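Local coordinates for protein neuraminidase (Influenza A virus, PDB 4K3Y) that forms the six-bladed beta-propeller head of a tetrameric bat influenza virus surface protein resembling neuraminidase, whose exact function is not established, at residues C[234-246]-C[250-264]. Sequence-based numbering, arbitrary orientation.
Sequences EPCLGFLGDTPRG and TNYCDKTTTEGEGGI. With CA (calcium ion), chain M.
Asp242 OD1 accepts two backbone N-H groups, one from each segment. Ile264 N donates to Asp242 OD1 from 3.0 Å with an N-H...O angle of 157° and meets its syn lone pair, while the neighbouring Thr243 N uses the anti lone pair; two donors on different lone pairs of one oxygen would hold the carboxylate against rotation. The other oxygen, Asp242 OD2, faces the calcium ion at 3.1 Å, and the cation would be expected to favour a charged carboxylate. The ion itself is bound by Gly262 O at 2.8 Å, together with the backbone carbonyls Asn212 O and Asp216 O. Close by, Gly263 CA makes a CA-H...O contact with Thr243 O, and the ring of Pro244, which follows a cis peptide bond, packs through CD and CG on the backbone of Gly262 and Gly263.

At the far end, a disulfide joins Cys236 SG to Cys253 SG. Beside it, Gly238 N donates to Asn251 OD1 over 3.1 Å; the bond is nearly straight at hydrogen, yet the donor stands 51° above the carbonyl plane. The chi1 of -66° sets the Asn251 amide beside its own backbone N, and ND2 is satisfied by Val300 O. Between these ends, Leu240 and Thr256 meet tip to tip, Leu240 CD2 lying 3.7 Å from Thr256 OG1, and Thr256 OG1 donates to Tyr252 OH. Neither segment forms regular secondary structure; the disulfide cross-links them, while Gly262 O joins the loop to the calcium ion held by Asn212 and Asp216, within the inter-blade connection from strand 230-233 to strand 268-269 of the six-bladed neuraminidase beta-propeller.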
# COMPACT_ATOMS: atom_id res chain seq x y z
N GLU C 234 -31.46 27.39 -20.63
CA GLU C 234 -31.30 26.68 -21.89
C GLU C 234 -30.35 27.46 -22.79
O GLU C 234 -30.59 28.62 -23.10
CB GLU C 234 -32.63 26.50 -22.60
CG GLU C 234 -32.48 25.92 -23.99
CD GLU C 234 -32.38 24.39 -23.99
OE1 GLU C 234 -32.59 23.78 -22.91
OE2 GLU C 234 -32.11 23.80 -25.06
N PRO C 235 -29.26 26.81 -23.21
CA PRO C 235 -28.25 27.46 -24.05
C PRO C 235 -28.84 27.97 -25.35
O PRO C 235 -29.63 27.29 -26.02
CB PRO C 235 -27.22 26.34 -24.30
CG PRO C 235 -27.95 25.06 -24.03
CD PRO C 235 -28.96 25.39 -22.97
N CYS C 236 -28.45 29.19 -25.70
CA CYS C 236 -28.96 29.86 -26.88
C CYS C 236 -28.01 29.65 -28.06
O CYS C 236 -28.01 30.42 -29.02
CB CYS C 236 -29.16 31.35 -26.57
SG CYS C 236 -30.33 31.69 -25.21
N LEU C 237 -27.22 28.59 -27.98
CA LEU C 237 -26.19 28.33 -28.98
C LEU C 237 -26.48 27.15 -29.91
O LEU C 237 -26.74 26.02 -29.46
CB LEU C 237 -24.83 28.16 -28.30
CG LEU C 237 -23.90 29.38 -28.27
CD1 LEU C 237 -24.68 30.67 -28.12
CD2 LEU C 237 -22.91 29.25 -27.13
N GLY C 238 -26.41 27.42 -31.20
CA GLY C 238 -26.69 26.43 -32.22
C GLY C 238 -25.61 25.38 -32.37
O GLY C 238 -25.74 24.50 -33.22
N PHE C 239 -24.55 25.48 -31.56
CA PHE C 239 -23.51 24.43 -31.47
C PHE C 239 -23.99 23.31 -30.54
O PHE C 239 -23.85 23.39 -29.31
CB PHE C 239 -22.20 25.03 -30.95
CG PHE C 239 -21.01 24.11 -31.05
CD1 PHE C 239 -20.44 23.82 -32.28
CD2 PHE C 239 -20.43 23.56 -29.90
CE1 PHE C 239 -19.33 22.99 -32.38
CE2 PHE C 239 -19.32 22.72 -30.00
CZ PHE C 239 -18.77 22.43 -31.24
N LEU C 240 -24.54 22.26 -31.14
CA LEU C 240 -25.32 21.28 -30.40
C LEU C 240 -24.47 20.34 -29.56
O LEU C 240 -23.66 19.57 -30.09
CB LEU C 240 -26.19 20.48 -31.37
CG LEU C 240 -27.19 21.33 -32.15
CD1 LEU C 240 -28.15 20.44 -32.93
CD2 LEU C 240 -27.95 22.25 -31.20
N GLY C 241 -24.71 20.38 -28.25
CA GLY C 241 -23.91 19.63 -27.29
C GLY C 241 -24.15 18.13 -27.17
O GLY C 241 -23.20 17.38 -26.88
N ASP C 242 -25.39 17.68 -27.35
CA ASP C 242 -25.68 16.26 -27.13
C ASP C 242 -25.23 15.36 -28.27
O ASP C 242 -24.86 15.82 -29.36
CB ASP C 242 -27.18 16.02 -26.86
CG ASP C 242 -27.42 14.98 -25.79
OD1 ASP C 242 -26.62 14.01 -25.76
OD2 ASP C 242 -28.36 15.17 -24.98
N THR C 243 -25.25 14.07 -27.98
CA THR C 243 -25.06 13.02 -28.97
C THR C 243 -26.03 11.92 -28.57
O THR C 243 -25.88 11.34 -27.48
CB THR C 243 -23.62 12.47 -28.97
OG1 THR C 243 -22.71 13.50 -29.39
CG2 THR C 243 -23.50 11.27 -29.91
N PRO C 244 -27.00 11.58 -29.44
CA PRO C 244 -27.14 12.04 -30.83
C PRO C 244 -27.62 13.47 -30.99
O PRO C 244 -27.96 14.14 -30.00
CB PRO C 244 -28.22 11.11 -31.38
CG PRO C 244 -29.03 10.74 -30.21
CD PRO C 244 -28.08 10.65 -29.06
N ARG C 245 -27.64 13.91 -32.26
CA ARG C 245 -27.99 15.27 -32.64
C ARG C 245 -28.02 15.41 -34.16
O ARG C 245 -27.49 14.56 -34.88
CB ARG C 245 -26.97 16.26 -32.04
CG ARG C 245 -25.55 16.15 -32.61
CD ARG C 245 -24.67 17.29 -32.13
NE ARG C 245 -23.41 17.36 -32.88
CZ ARG C 245 -22.30 16.72 -32.53
NH1 ARG C 245 -22.28 15.97 -31.44
NH2 ARG C 245 -21.21 16.84 -33.27
N GLY C 246 -28.64 16.47 -34.65
CA GLY C 246 -28.61 16.74 -36.07
C GLY C 246 -27.59 17.82 -36.43
O GLY C 246 -26.61 18.02 -35.70
N THR C 250 -28.92 27.77 -36.35
CA THR C 250 -28.78 29.17 -35.99
C THR C 250 -28.91 29.28 -34.47
O THR C 250 -29.44 28.37 -33.82
CB THR C 250 -29.87 30.03 -36.64
OG1 THR C 250 -31.16 29.43 -36.41
CG2 THR C 250 -29.63 30.16 -38.14
N ASN C 251 -28.45 30.38 -33.90
CA ASN C 251 -28.64 30.59 -32.48
C ASN C 251 -30.10 30.92 -32.17
O ASN C 251 -30.71 31.77 -32.82
CB ASN C 251 -27.72 31.69 -31.95
CG ASN C 251 -26.25 31.30 -32.03
OD1 ASN C 251 -25.90 30.23 -32.52
ND2 ASN C 251 -25.39 32.19 -31.56
N TYR C 252 -30.67 30.21 -31.19
CA TYR C 252 -32.00 30.52 -30.66
C TYR C 252 -32.17 29.98 -29.24
O TYR C 252 -31.41 29.10 -28.82
CB TYR C 252 -33.11 30.02 -31.60
CG TYR C 252 -33.16 28.54 -31.90
CD1 TYR C 252 -33.60 27.61 -30.96
CD2 TYR C 252 -32.81 28.08 -33.17
CE1 TYR C 252 -33.65 26.24 -31.26
CE2 TYR C 252 -32.87 26.72 -33.49
CZ TYR C 252 -33.29 25.81 -32.54
OH TYR C 252 -33.33 24.47 -32.88
N CYS C 253 -33.14 30.51 -28.51
CA CYS C 253 -33.14 30.29 -27.06
C CYS C 253 -34.11 29.24 -26.52
O CYS C 253 -34.60 29.37 -25.40
CB CYS C 253 -33.27 31.63 -26.30
SG CYS C 253 -31.76 32.62 -26.33
N ASP C 254 -34.36 28.20 -27.30
CA ASP C 254 -35.11 27.05 -26.80
C ASP C 254 -34.65 25.74 -27.43
O ASP C 254 -33.68 25.72 -28.19
CB ASP C 254 -36.63 27.23 -26.94
CG ASP C 254 -37.02 28.05 -28.16
OD1 ASP C 254 -36.18 28.21 -29.08
OD2 ASP C 254 -38.17 28.53 -28.20
N LYS C 255 -35.37 24.66 -27.12
CA LYS C 255 -34.88 23.32 -27.41
C LYS C 255 -34.70 23.07 -28.89
O LYS C 255 -35.43 23.62 -29.72
CB LYS C 255 -35.82 22.25 -26.83
CG LYS C 255 -36.00 22.26 -25.30
CD LYS C 255 -37.24 21.43 -24.92
CE LYS C 255 -37.53 21.46 -23.43
NZ LYS C 255 -38.18 22.73 -22.97
N THR C 256 -33.71 22.24 -29.21
CA THR C 256 -33.59 21.67 -30.55
C THR C 256 -34.20 20.26 -30.52
O THR C 256 -33.52 19.27 -30.26
CB THR C 256 -32.13 21.62 -31.00
OG1 THR C 256 -31.60 22.94 -31.00
CG2 THR C 256 -32.03 21.03 -32.40
N THR C 257 -35.50 20.19 -30.78
CA THR C 257 -36.24 18.96 -30.55
C THR C 257 -35.87 17.91 -31.59
O THR C 257 -36.04 16.70 -31.38
CB THR C 257 -37.76 19.21 -30.58
OG1 THR C 257 -38.15 19.64 -31.89
CG2 THR C 257 -38.13 20.28 -29.53
N THR C 258 -35.34 18.40 -32.70
CA THR C 258 -34.89 17.55 -33.79
C THR C 258 -33.74 16.68 -33.31
O THR C 258 -32.70 17.19 -32.91
CB THR C 258 -34.40 18.40 -34.98
OG1 THR C 258 -35.27 19.53 -35.18
CG2 THR C 258 -34.32 17.55 -36.25
N GLU C 259 -33.95 15.37 -33.36
CA GLU C 259 -32.99 14.40 -32.86
C GLU C 259 -32.68 14.57 -31.36
O GLU C 259 -31.62 14.17 -30.89
CB GLU C 259 -31.71 14.42 -33.69
CG GLU C 259 -31.87 13.86 -35.09
CD GLU C 259 -30.74 12.90 -35.46
OE1 GLU C 259 -30.72 11.76 -34.93
OE2 GLU C 259 -29.88 13.28 -36.29
N GLY C 260 -33.62 15.14 -30.62
CA GLY C 260 -33.48 15.29 -29.18
C GLY C 260 -33.80 14.06 -28.32
O GLY C 260 -33.67 14.12 -27.10
N GLU C 261 -34.23 12.96 -28.92
CA GLU C 261 -34.42 11.73 -28.18
C GLU C 261 -33.05 11.07 -28.05
O GLU C 261 -32.24 11.14 -28.98
CB GLU C 261 -35.39 10.80 -28.92
CG GLU C 261 -35.62 9.46 -28.21
CD GLU C 261 -36.49 8.48 -29.02
OE1 GLU C 261 -37.02 8.90 -30.08
OE2 GLU C 261 -36.63 7.31 -28.59
N GLY C 262 -32.76 10.44 -26.91
CA GLY C 262 -31.47 9.81 -26.68
C GLY C 262 -30.49 10.79 -26.05
O GLY C 262 -30.89 11.85 -25.60
N GLY C 263 -29.21 10.46 -26.00
CA GLY C 263 -28.24 11.38 -25.42
C GLY C 263 -27.17 10.73 -24.57
O GLY C 263 -27.29 9.59 -24.14
N ILE C 264 -26.11 11.47 -24.31
CA ILE C 264 -25.03 10.95 -23.49
C ILE C 264 -24.58 12.03 -22.51
O ILE C 264 -24.73 13.23 -22.79
CB ILE C 264 -23.88 10.45 -24.39
CG1 ILE C 264 -22.93 9.54 -23.60
CG2 ILE C 264 -23.15 11.64 -25.06
CD1 ILE C 264 -22.23 8.53 -24.48
CA CA M . -30.66 14.31 -26.92